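Local coordinates for protein putative S-adenosyl-L-methionine-dependent Methyltransferase (Methanococcus maripaludis, PDB 3DLC) that binds S-adenosylmethionine and is a putative methyltransferase of the class I, Rossmann-like fold whose methyl acceptor is not established, at residues A[69-75]-A[95-101]; A[115-121]-A[144-150]; A[107-113]-A[136-140]. The contacts are given in a common frame with arbitrary orientation. Where two conformers were deposited one is given. Numbering follows the deposited sequence.

Interaction 1. Residues A[69-75]-A[95-101]. With SAM (S-adenosylmethionine), chain C.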
loop_
_atom_site.group_PDB
_atom_site.type_symbol
_atom_site.label_atom_id
_atom_site.label_comp_id
_atom_site.label_asym_id
_atom_site.label_seq_id
_atom_site.Cartn_x
_atom_site.Cartn_y
_atom_site.Cartn_z
ATOM N N ILE A 69 2.174 -3.773 -13.410
ATOM C CA ILE A 69 1.889 -3.816 -11.966
ATOM C C ILE A 69 1.567 -5.195 -11.471
ATOM O O ILE A 69 0.884 -5.978 -12.164
ATOM C CB ILE A 69 0.667 -2.891 -11.688
ATOM C CG1 ILE A 69 0.985 -1.440 -12.111
ATOM C CG2 ILE A 69 0.241 -2.947 -10.192
ATOM C CD1 ILE A 69 -0.233 -0.557 -12.291
ATOM N N ARG A 70 2.118 -5.523 -10.307
ATOM C CA ARG A 70 1.760 -6.762 -9.603
ATOM C C ARG A 70 1.154 -6.337 -8.281
ATOM O O ARG A 70 1.731 -5.547 -7.528
ATOM C CB ARG A 70 2.944 -7.665 -9.364
ATOM C CG ARG A 70 3.422 -8.265 -10.647
ATOM C CD ARG A 70 4.558 -9.191 -10.439
ATOM N NE ARG A 70 5.127 -9.572 -11.721
ATOM C CZ ARG A 70 6.068 -10.490 -11.865
ATOM N NH1 ARG A 70 6.559 -11.098 -10.794
ATOM N NH2 ARG A 70 6.522 -10.784 -13.083
ATOM N N ALA A 71 -0.056 -6.811 -8.051
ATOM C CA ALA A 71 -0.872 -6.528 -6.863
ATOM C C ALA A 71 -0.795 -7.727 -5.937
ATOM O O ALA A 71 -1.335 -8.790 -6.216
ATOM C CB ALA A 71 -2.295 -6.252 -7.296
ATOM N N LEU A 72 -0.041 -7.559 -4.852
ATOM C CA LEU A 72 0.236 -8.635 -3.909
ATOM C C LEU A 72 -0.666 -8.519 -2.684
ATOM O O LEU A 72 -0.701 -7.488 -2.019
ATOM C CB LEU A 72 1.698 -8.508 -3.453
ATOM C CG LEU A 72 2.171 -9.519 -2.412
ATOM C CD1 LEU A 72 2.342 -10.908 -3.022
ATOM C CD2 LEU A 72 3.499 -9.105 -1.773
ATOM N N ASP A 73 -1.376 -9.582 -2.365
ATOM C CA ASP A 73 -2.208 -9.595 -1.161
ATOM C C ASP A 73 -2.281 -11.010 -0.612
ATOM O O ASP A 73 -2.331 -11.974 -1.375
ATOM C CB ASP A 73 -3.598 -9.053 -1.466
ATOM C CG ASP A 73 -4.310 -8.561 -0.212
ATOM O OD1 ASP A 73 -4.725 -9.387 0.620
ATOM O OD2 ASP A 73 -4.435 -7.318 -0.047
ATOM N N PHE A 74 -2.271 -11.143 0.704
ATOM C CA PHE A 74 -2.303 -12.438 1.353
ATOM C C PHE A 74 -3.684 -13.001 1.557
ATOM O O PHE A 74 -3.797 -14.146 2.000
ATOM C CB PHE A 74 -1.446 -12.467 2.657
ATOM C CG PHE A 74 -2.076 -11.875 3.901
ATOM C CD1 PHE A 74 -3.168 -11.020 3.878
ATOM C CD2 PHE A 74 -1.497 -12.176 5.119
ATOM C CE1 PHE A 74 -3.671 -10.511 5.075
ATOM C CE2 PHE A 74 -1.986 -11.665 6.290
ATOM C CZ PHE A 74 -3.080 -10.827 6.280
ATOM N N SER A 75 -4.725 -12.256 1.181
ATOM C CA SER A 75 -6.100 -12.696 1.354
ATOM C C SER A 75 -6.698 -13.154 0.041
ATOM O O SER A 75 -6.873 -12.355 -0.900
ATOM C CB SER A 75 -6.959 -11.579 1.947
ATOM O OG SER A 75 -8.320 -11.934 1.809
ATOM N N ILE A 95 -2.293 -5.383 -14.744
ATOM C CA ILE A 95 -2.178 -5.720 -13.349
ATOM C C ILE A 95 -2.333 -7.229 -13.177
ATOM O O ILE A 95 -3.315 -7.823 -13.606
ATOM C CB ILE A 95 -3.264 -5.034 -12.508
ATOM C CG1 ILE A 95 -3.200 -3.520 -12.661
ATOM C CG2 ILE A 95 -3.139 -5.415 -11.011
ATOM C CD1 ILE A 95 -4.518 -2.803 -12.264
ATOM N N GLN A 96 -1.316 -7.828 -12.586
ATOM C CA GLN A 96 -1.313 -9.237 -12.228
ATOM C C GLN A 96 -1.556 -9.370 -10.739
ATOM O O GLN A 96 -0.836 -8.755 -9.951
ATOM C CB GLN A 96 0.044 -9.869 -12.548
ATOM C CG GLN A 96 0.075 -11.339 -12.177
ATOM C CD GLN A 96 1.414 -12.005 -12.427
ATOM O OE1 GLN A 96 2.383 -11.371 -12.850
ATOM N NE2 GLN A 96 1.469 -13.313 -12.191
ATOM N N ILE A 97 -2.548 -10.158 -10.346
ATOM C CA ILE A 97 -2.821 -10.401 -8.938
ATOM C C ILE A 97 -1.914 -11.532 -8.481
ATOM O O ILE A 97 -1.823 -12.570 -9.126
ATOM C CB ILE A 97 -4.333 -10.720 -8.741
ATOM C CG1 ILE A 97 -5.241 -9.580 -9.269
ATOM C CG2 ILE A 97 -4.644 -11.020 -7.309
ATOM C CD1 ILE A 97 -5.034 -8.187 -8.741
ATOM N N VAL A 98 -1.222 -11.295 -7.367
ATOM C CA VAL A 98 -0.301 -12.272 -6.786
ATOM C C VAL A 98 -0.726 -12.604 -5.360
ATOM O O VAL A 98 -0.822 -11.746 -4.494
ATOM C CB VAL A 98 1.124 -11.714 -6.802
ATOM C CG1 VAL A 98 2.098 -12.716 -6.233
ATOM C CG2 VAL A 98 1.505 -11.252 -8.214
ATOM N N GLN A 99 -0.995 -13.872 -5.145
ATOM C CA GLN A 99 -1.365 -14.376 -3.833
ATOM C C GLN A 99 -0.085 -14.543 -3.043
ATOM O O GLN A 99 0.790 -15.329 -3.422
ATOM C CB GLN A 99 -2.107 -15.715 -4.002
ATOM C CG GLN A 99 -2.510 -16.401 -2.758
ATOM C CD GLN A 99 -3.649 -15.709 -2.079
ATOM O OE1 GLN A 99 -4.658 -15.341 -2.709
ATOM N NE2 GLN A 99 -3.515 -15.533 -0.759
ATOM N N GLY A 100 0.089 -13.807 -1.962
ATOM C CA GLY A 100 1.289 -13.948 -1.169
ATOM C C GLY A 100 1.369 -12.910 -0.081
ATOM O O GLY A 100 0.554 -12.017 0.038
ATOM N N ASP A 101 2.412 -13.051 0.716
ATOM C CA ASP A 101 2.630 -12.311 1.954
ATOM C C ASP A 101 3.898 -11.483 1.874
ATOM O O ASP A 101 4.929 -11.927 1.331
ATOM C CB ASP A 101 2.765 -13.370 3.089
ATOM C CG ASP A 101 2.601 -12.833 4.470
ATOM O OD1 ASP A 101 3.267 -11.850 4.840
ATOM O OD2 ASP A 101 1.767 -13.400 5.219
HETATM N N SAM C . -4.461 -1.133 -0.489
HETATM C CA SAM C . -5.944 -1.222 -0.499
HETATM C C SAM C . -6.543 0.157 -0.460
HETATM O O SAM C . -5.843 1.099 -0.082
HETATM O OXT SAM C . -7.725 0.286 -0.754
HETATM C CB SAM C . -6.432 -2.096 0.641
HETATM C CG SAM C . -6.135 -1.601 2.019
HETATM S SD SAM C . -6.784 -2.773 3.227
HETATM C CE SAM C . -7.068 -1.570 4.496
HETATM C "C5'" SAM C . -5.269 -3.694 3.821
HETATM C "C4'" SAM C . -4.787 -4.926 2.998
HETATM O "O4'" SAM C . -3.470 -5.484 3.318
HETATM C "C3'" SAM C . -5.803 -6.095 2.960
HETATM O "O3'" SAM C . -6.184 -6.302 1.635
HETATM C "C2'" SAM C . -5.003 -7.267 3.531
HETATM O "O2'" SAM C . -5.384 -8.560 3.120
HETATM C "C1'" SAM C . -3.559 -6.893 3.155
HETATM N N9 SAM C . -2.534 -7.497 4.021
HETATM C C8 SAM C . -2.467 -7.410 5.391
HETATM N N7 SAM C . -1.345 -8.012 5.853
HETATM C C5 SAM C . -0.694 -8.514 4.757
HETATM C C6 SAM C . 0.479 -9.257 4.601
HETATM N N6 SAM C . 1.234 -9.712 5.618
HETATM N N1 SAM C . 0.865 -9.542 3.338
HETATM C C2 SAM C . 0.111 -9.161 2.253
HETATM N N3 SAM C . -1.073 -8.492 2.358
HETATM C C4 SAM C . -1.420 -8.176 3.604
#
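Five backbone hydrogen bonds zip strands 69-73 and 95-99 together in parallel register. Gln96 N donates to Ile69 O (2.9 Å), Ala71 N to Gln96 O (2.8 Å), Val98 N to Ala71 O (2.8 Å), Asp73 N to Val98 O (3.1 Å) and, just past the strand, Gly100 N to Asp73 O (3.1 Å). CA-H...O contacts, such as Leu72 CA to Val98 O at 3.3 Å, fill in between them.

Apolar contacts form on both faces. Ala71 CB meets Ile95 CG2 (3.9 Å) and Ile97 CD1 (3.7 Å) on the face packed by helices 56-64 and 76-88, while on the other Leu72 CD1 lies 3.7 Å from Val98 CG1. Helix 76-88 links the strands in a beta-alpha-beta crossover, part of the Rossmann-like methyltransferase fold, and 95-99 is an outermost strand of the sheet.

The polar ligand contacts gather at the C-terminal strand ends. Asp73 clasps the ribose, OD1 accepting from SAM O2' (2.7 Å) and OD2 from SAM O3' (2.6 Å); OD1 also takes Ser75 N (2.9 Å) in an Asx turn. This acidic residue gripping both ribose hydroxyls is a hallmark of class I methyltransferases. Asp101 OD1 accepts from the adenine amino group SAM N6 (3.1 Å) and also pairs with His103. The Phe74 ring has SAM N7 over one face and Asp101 OD2 at its edge, 3.5 Å from Phe74 CD2.

Interaction 2. Residues A[115-121]-A[144-150]. With SAM (S-adenosylmethionine), chain C.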
loop_
_atom_site.group_PDB
_atom_site.type_symbol
_atom_site.label_atom_id
_atom_site.label_comp_id
_atom_site.label_asym_id
_atom_site.label_seq_id
_atom_site.Cartn_x
_atom_site.Cartn_y
_atom_site.Cartn_z
ATOM N N ILE A 115 7.755 0.341 -5.402
ATOM C CA ILE A 115 6.919 -0.447 -4.497
ATOM C C ILE A 115 6.010 0.516 -3.762
ATOM O O ILE A 115 6.489 1.455 -3.105
ATOM C CB ILE A 115 7.746 -1.273 -3.492
ATOM C CG1 ILE A 115 8.705 -2.200 -4.233
ATOM C CG2 ILE A 115 6.851 -2.008 -2.532
ATOM C CD1 ILE A 115 9.705 -2.946 -3.325
ATOM N N VAL A 116 4.703 0.292 -3.866
ATOM C CA VAL A 116 3.716 1.105 -3.192
ATOM C C VAL A 116 2.886 0.229 -2.261
ATOM O O VAL A 116 2.783 -0.963 -2.451
ATOM C CB VAL A 116 2.791 1.839 -4.214
ATOM C CG1 VAL A 116 3.621 2.681 -5.197
ATOM C CG2 VAL A 116 1.878 0.863 -4.976
ATOM N N SER A 117 2.286 0.844 -1.253
ATOM C CA SER A 117 1.388 0.126 -0.351
ATOM C C SER A 117 0.590 1.127 0.450
ATOM O O SER A 117 1.167 2.027 1.073
ATOM C CB SER A 117 2.192 -0.694 0.618
ATOM O OG SER A 117 1.366 -1.395 1.527
ATOM N N ARG A 118 -0.738 0.967 0.442
ATOM C CA ARG A 118 -1.629 1.817 1.217
ATOM C C ARG A 118 -2.408 1.001 2.202
ATOM O O ARG A 118 -3.058 0.021 1.841
ATOM C CB ARG A 118 -2.611 2.578 0.321
ATOM C CG ARG A 118 -3.507 3.498 1.098
ATOM C CD ARG A 118 -4.657 4.115 0.255
ATOM N NE ARG A 118 -5.481 4.910 1.135
ATOM C CZ ARG A 118 -6.355 4.386 2.001
ATOM N NH1 ARG A 118 -6.646 3.104 1.940
ATOM N NH2 ARG A 118 -6.952 5.161 2.877
ATOM N N GLY A 119 -2.423 1.434 3.445
ATOM C CA GLY A 119 -3.283 0.819 4.430
ATOM C C GLY A 119 -3.004 -0.594 4.850
ATOM O O GLY A 119 -3.913 -1.229 5.381
ATOM N N SER A 120 -1.833 -1.132 4.503
ATOM C CA SER A 120 -1.411 -2.468 4.882
ATOM C C SER A 120 -0.350 -2.528 5.982
ATOM O O SER A 120 -0.432 -3.381 6.867
ATOM C CB SER A 120 -0.946 -3.157 3.593
ATOM O OG SER A 120 -0.859 -4.561 3.730
ATOM N N VAL A 121 0.616 -1.610 5.937
ATOM C CA VAL A 121 1.742 -1.652 6.847
ATOM C C VAL A 121 1.337 -1.645 8.308
ATOM O O VAL A 121 2.035 -2.203 9.139
ATOM C CB VAL A 121 2.752 -0.502 6.532
ATOM C CG1 VAL A 121 2.144 0.868 6.803
ATOM C CG2 VAL A 121 4.058 -0.688 7.298
ATOM N N THR A 144 10.256 3.413 -2.848
ATOM C CA THR A 144 9.033 2.930 -2.215
ATOM C C THR A 144 8.141 4.096 -1.794
ATOM O O THR A 144 8.582 5.226 -1.638
ATOM C CB THR A 144 9.278 2.024 -0.978
ATOM O OG1 THR A 144 9.653 2.794 0.175
ATOM C CG2 THR A 144 10.348 0.999 -1.225
ATOM N N TYR A 145 6.868 3.773 -1.564
ATOM C CA TYR A 145 5.878 4.732 -1.046
ATOM C C TYR A 145 4.871 3.864 -0.299
ATOM O O TYR A 145 3.879 3.401 -0.848
ATOM C CB TYR A 145 5.265 5.501 -2.196
ATOM C CG TYR A 145 4.507 6.757 -1.814
ATOM C CD1 TYR A 145 5.159 7.962 -1.605
ATOM C CD2 TYR A 145 3.125 6.767 -1.747
ATOM C CE1 TYR A 145 4.475 9.114 -1.345
ATOM C CE2 TYR A 145 2.436 7.928 -1.490
ATOM C CZ TYR A 145 3.111 9.103 -1.288
ATOM O OH TYR A 145 2.378 10.239 -1.049
ATOM N N ILE A 146 5.194 3.626 0.975
ATOM C CA ILE A 146 4.501 2.614 1.811
ATOM C C ILE A 146 3.948 3.275 3.048
ATOM O O ILE A 146 4.687 3.845 3.860
ATOM C CB ILE A 146 5.498 1.492 2.199
ATOM C CG1 ILE A 146 5.943 0.737 0.937
ATOM C CG2 ILE A 146 4.910 0.585 3.268
ATOM C CD1 ILE A 146 7.162 -0.117 1.136
ATOM N N GLY A 147 2.629 3.229 3.213
ATOM C CA GLY A 147 2.046 3.948 4.340
ATOM C C GLY A 147 0.554 3.990 4.239
ATOM O O GLY A 147 -0.078 2.969 3.938
ATOM N N GLY A 148 -0.006 5.158 4.469
ATOM C CA GLY A 148 -1.454 5.337 4.378
ATOM C C GLY A 148 -1.845 6.780 4.341
ATOM O O GLY A 148 -1.041 7.640 4.606
ATOM N N GLY A 149 -3.091 7.038 3.992
ATOM C CA GLY A 149 -3.570 8.387 3.890
ATOM C C GLY A 149 -4.620 8.530 2.815
ATOM O O GLY A 149 -5.113 7.559 2.238
ATOM N N PHE A 150 -4.909 9.797 2.544
ATOM C CA PHE A 150 -6.026 10.196 1.694
ATOM C C PHE A 150 -5.661 11.088 0.528
ATOM O O PHE A 150 -6.525 11.588 -0.139
ATOM C CB PHE A 150 -7.163 10.759 2.564
ATOM C CG PHE A 150 -7.602 9.768 3.578
ATOM C CD1 PHE A 150 -8.496 8.762 3.241
ATOM C CD2 PHE A 150 -6.964 9.697 4.821
ATOM C CE1 PHE A 150 -8.850 7.774 4.136
ATOM C CE2 PHE A 150 -7.285 8.678 5.718
ATOM C CZ PHE A 150 -8.246 7.725 5.377
HETATM N N SAM C . -4.461 -1.133 -0.489
HETATM C CA SAM C . -5.944 -1.222 -0.499
HETATM C C SAM C . -6.543 0.157 -0.460
HETATM O O SAM C . -5.843 1.099 -0.082
HETATM O OXT SAM C . -7.725 0.286 -0.754
HETATM C CB SAM C . -6.432 -2.096 0.641
HETATM C CG SAM C . -6.135 -1.601 2.019
HETATM S SD SAM C . -6.784 -2.773 3.227
HETATM C CE SAM C . -7.068 -1.570 4.496
HETATM C "C5'" SAM C . -5.269 -3.694 3.821
HETATM C "C4'" SAM C . -4.787 -4.926 2.998
HETATM O "O4'" SAM C . -3.470 -5.484 3.318
HETATM C "C3'" SAM C . -5.803 -6.095 2.960
HETATM O "O3'" SAM C . -6.184 -6.302 1.635
HETATM C "C2'" SAM C . -5.003 -7.267 3.531
HETATM O "O2'" SAM C . -5.384 -8.560 3.120
HETATM C "C1'" SAM C . -3.559 -6.893 3.155
HETATM N N9 SAM C . -2.534 -7.497 4.021
HETATM C C8 SAM C . -2.467 -7.410 5.391
HETATM N N7 SAM C . -1.345 -8.012 5.853
HETATM C C5 SAM C . -0.694 -8.514 4.757
HETATM C C6 SAM C . 0.479 -9.257 4.601
HETATM N N6 SAM C . 1.234 -9.712 5.618
HETATM N N1 SAM C . 0.865 -9.542 3.338
HETATM C C2 SAM C . 0.111 -9.161 2.253
HETATM N N3 SAM C . -1.073 -8.492 2.358
HETATM C C4 SAM C . -1.420 -8.176 3.604
HETATM O O HOH W 1 0.816 0.214 3.701
#
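Ile115 opens a parallel pairing of strands 115-118 and 144-146, whose axes lie 9° apart: its carbonyl O accepts from Tyr145 N at 2.8 Å, while Ile115 CG2 packs on Ile146 CD1 (4.1 Å) beneath helix 127-137. Val116 turns to the other face of the sheet, toward helix 28-40, and its CA lies 3.3 Å from Tyr145 O. The ladder continues at Ser117, where N donates to Tyr145 O (3.0 Å) and O accepts from Gly147 N (2.9 Å). Its hydroxyl bonds to Ile50 O and accepts a hydrogen bond from water 1 (Ser117 OG to water O, 2.8 Å); that water also donates to Gly147 O and accepts from Val121 N, both at 2.9 Å.

The side chain of Arg118 reaches across to the second segment. Its NE and NH2 donate to Gly149 O at 2.9 and 3.1 Å, leaving NH1 to bind the carboxylate atom SAM O at 3.0 Å, while Arg118 O receives the amino group SAM N, also at 3.0 Å. Gly119 N closes the backbone pairing on Gly147 O (2.8 Å); its positive phi, and the crowding by SAM CG that a CB would meet, suit a residue without a side chain. Ser120 OG then donates to the ribose oxygen SAM O4' (2.8 Å), and Val121 CB returns to Ile146 CG2 at 4.1 Å.

Main chain and side chain of Arg118 thus bind the amino and carboxylate groups of the methionine moiety, and Gly149 O, a bifurcated acceptor for NE and NH2 in the run Gly147-Gly149, is consistent with fixing the guanidinium so that NH1 faces the carboxylate.

Interaction 3. Residues A[107-113]-A[136-140]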
loop_
_atom_site.group_PDB
_atom_site.type_symbol
_atom_site.label_atom_id
_atom_site.label_comp_id
_atom_site.label_asym_id
_atom_site.label_seq_id
_atom_site.Cartn_x
_atom_site.Cartn_y
_atom_site.Cartn_z
ATOM N N ILE A 107 8.615 -12.941 -5.510
ATOM C CA ILE A 107 9.191 -12.110 -6.564
ATOM C C ILE A 107 10.708 -12.164 -6.424
ATOM O O ILE A 107 11.239 -12.214 -5.309
ATOM C CB ILE A 107 8.635 -10.653 -6.473
ATOM C CG1 ILE A 107 7.116 -10.654 -6.683
ATOM C CG2 ILE A 107 9.324 -9.726 -7.482
ATOM C CD1 ILE A 107 6.465 -9.299 -6.431
ATOM N N GLU A 108 11.391 -12.172 -7.561
ATOM C CA GLU A 108 12.845 -12.245 -7.555
ATOM C C GLU A 108 13.513 -11.001 -6.995
ATOM O O GLU A 108 12.939 -9.918 -6.900
ATOM C CB GLU A 108 13.418 -12.560 -8.948
ATOM C CG GLU A 108 13.287 -11.491 -9.997
ATOM C CD GLU A 108 13.861 -11.946 -11.348
ATOM O OE1 GLU A 108 13.831 -13.163 -11.639
ATOM O OE2 GLU A 108 14.342 -11.102 -12.120
ATOM N N ASP A 109 14.767 -11.182 -6.658
ATOM C CA ASP A 109 15.589 -10.102 -6.157
ATOM C C ASP A 109 15.686 -8.961 -7.179
ATOM O O ASP A 109 15.777 -9.197 -8.388
ATOM C CB ASP A 109 17.032 -10.551 -5.928
ATOM C CG ASP A 109 17.191 -11.657 -4.889
ATOM O OD1 ASP A 109 16.249 -12.044 -4.183
ATOM O OD2 ASP A 109 18.333 -12.156 -4.786
ATOM N N ASN A 110 15.675 -7.726 -6.676
ATOM C CA ASN A 110 16.006 -6.544 -7.496
ATOM C C ASN A 110 15.103 -6.342 -8.687
ATOM O O ASN A 110 15.528 -5.827 -9.701
ATOM C CB ASN A 110 17.464 -6.660 -7.968
ATOM C CG ASN A 110 18.415 -6.765 -6.822
ATOM O OD1 ASN A 110 18.259 -6.088 -5.814
ATOM N ND2 ASN A 110 19.445 -7.603 -6.969
ATOM N N TYR A 111 13.849 -6.699 -8.528
ATOM C CA TYR A 111 12.875 -6.668 -9.588
ATOM C C TYR A 111 12.107 -5.362 -9.775
ATOM O O TYR A 111 11.795 -4.997 -10.918
ATOM C CB TYR A 111 11.846 -7.787 -9.344
ATOM C CG TYR A 111 10.755 -7.878 -10.378
ATOM C CD1 TYR A 111 10.988 -8.521 -11.565
ATOM C CD2 TYR A 111 9.499 -7.317 -10.152
ATOM C CE1 TYR A 111 9.995 -8.604 -12.542
ATOM C CE2 TYR A 111 8.509 -7.396 -11.110
ATOM C CZ TYR A 111 8.764 -8.045 -12.288
ATOM O OH TYR A 111 7.769 -8.100 -13.227
ATOM N N ALA A 112 11.759 -4.691 -8.680
ATOM C CA ALA A 112 10.785 -3.614 -8.713
ATOM C C ALA A 112 11.409 -2.233 -8.854
ATOM O O ALA A 112 12.219 -1.833 -8.042
ATOM C CB ALA A 112 9.954 -3.661 -7.391
ATOM N N ASP A 113 10.940 -1.491 -9.829
ATOM C CA ASP A 113 11.303 -0.078 -9.918
ATOM C C ASP A 113 10.630 0.780 -8.849
ATOM O O ASP A 113 11.170 1.785 -8.410
ATOM C CB ASP A 113 10.944 0.448 -11.314
ATOM C CG ASP A 113 11.748 -0.234 -12.407
ATOM O OD1 ASP A 113 12.989 -0.068 -12.426
ATOM O OD2 ASP A 113 11.153 -0.923 -13.230
ATOM N N ARG A 136 14.719 -6.446 -0.513
ATOM C CA ARG A 136 15.243 -7.456 -1.386
ATOM C C ARG A 136 14.699 -7.339 -2.813
ATOM O O ARG A 136 15.447 -7.499 -3.796
ATOM C CB ARG A 136 14.947 -8.853 -0.826
ATOM C CG ARG A 136 15.460 -9.975 -1.713
ATOM C CD ARG A 136 15.061 -11.362 -1.191
ATOM N NE ARG A 136 13.625 -11.598 -1.188
ATOM C CZ ARG A 136 12.893 -11.842 -2.273
ATOM N NH1 ARG A 136 13.436 -11.886 -3.480
ATOM N NH2 ARG A 136 11.581 -12.035 -2.135
ATOM N N ILE A 137 13.391 -7.115 -2.930
ATOM C CA ILE A 137 12.757 -7.098 -4.248
ATOM C C ILE A 137 12.887 -5.749 -4.973
ATOM O O ILE A 137 12.572 -5.647 -6.142
ATOM C CB ILE A 137 11.266 -7.549 -4.201
ATOM C CG1 ILE A 137 10.393 -6.577 -3.397
ATOM C CG2 ILE A 137 11.146 -9.004 -3.687
ATOM C CD1 ILE A 137 8.963 -6.525 -3.858
ATOM N N LEU A 138 13.318 -4.714 -4.280
ATOM C CA LEU A 138 13.510 -3.387 -4.846
ATOM C C LEU A 138 14.777 -3.367 -5.713
ATOM O O LEU A 138 15.834 -3.837 -5.297
ATOM C CB LEU A 138 13.631 -2.372 -3.685
ATOM C CG LEU A 138 13.633 -0.890 -4.032
ATOM C CD1 LEU A 138 12.349 -0.495 -4.782
ATOM C CD2 LEU A 138 13.782 -0.064 -2.745
ATOM N N LYS A 139 14.642 -2.800 -6.904
ATOM C CA LYS A 139 15.753 -2.626 -7.814
ATOM C C LYS A 139 16.646 -1.488 -7.316
ATOM O O LYS A 139 16.174 -0.487 -6.780
ATOM C CB LYS A 139 15.237 -2.304 -9.232
ATOM C CG LYS A 139 16.297 -2.429 -10.301
ATOM C CD LYS A 139 15.734 -2.031 -11.681
ATOM C CE LYS A 139 14.574 -2.878 -12.079
ATOM N NZ LYS A 139 14.199 -2.501 -13.467
ATOM N N SER A 140 17.947 -1.650 -7.510
ATOM C CA SER A 140 18.884 -0.572 -7.229
ATOM C C SER A 140 18.412 0.658 -8.006
ATOM O O SER A 140 18.176 0.608 -9.214
ATOM C CB SER A 140 20.306 -0.980 -7.628
ATOM O OG SER A 140 21.241 0.025 -7.308
HETATM O O HOH W 2 18.161 -8.089 -3.348
HETATM O O HOH W 3 12.710 -5.541 -13.430
HETATM O O HOH W 4 11.990 -2.960 -14.829
#
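Two salt bridges bracket this contact. At one end Arg136 NH1 meets Asp109 OD1 at 2.9 Å, and the same nitrogen donates to Ile107 O (2.9 Å), a carbonyl that also takes Arg136 NH2 at 3.2 Å; Glu133 pairs with NE of this arginine. At the other end Lys139 NZ meets Asp113 OD1 at 2.9 Å, and water 4 links Lys139 NZ (2.6 Å) with Asp113 OD2 (2.7 Å).

Between them the main chains lock together. Asn110 N donates to Arg136 O (2.9 Å) and Ala112 N to Ile137 O (2.8 Å), with a weak additional bond from Tyr111 N to Ile137 O (2.9 Å); Lys139 N returns to Ala112 O at 2.8 Å. A type II beta turn from Glu108 to Tyr111, with Asn110 at positive phi, presents these amides to carbonyls at the C-terminal end of helix 127-137.

Packing is modest: Ile137 CG2 lies 4.1 Å from Ile107 CB, and Leu138 CD1 approaches Ala112 O at 3.5 Å. Ile48 of the neighbouring strand touches Ile107, Ala112 and Ile137. The single parallel bridge of Ala112 with Leu138 marks where the helix of a beta-alpha-beta crossover, in this Rossmann-like fold, runs back into the sheet.

In the fold
All three contacts reach the same sheet. Interactions 1 and 2 lie in series along the chain, their centres 15 Å apart and their nearest atoms about 6 Å apart, so they do not touch; SAM bridges them, with interaction 1 holding the adenosine end and interaction 2 chiefly the methionine end. Interaction 3 shares strand 112-118 with interaction 2 but sits toward its start, the centres being 17 Å apart. There Ile115 CD1 packs against Ile137 CD1 (3.7 Å) and Leu138 CD1 (3.9 Å). Interaction 3 also touches interaction 1, where Arg70 NH1 lies 4.2 Å from Ile107 CG1, yet the side chain of Ile107 is about 11 Å from SAM.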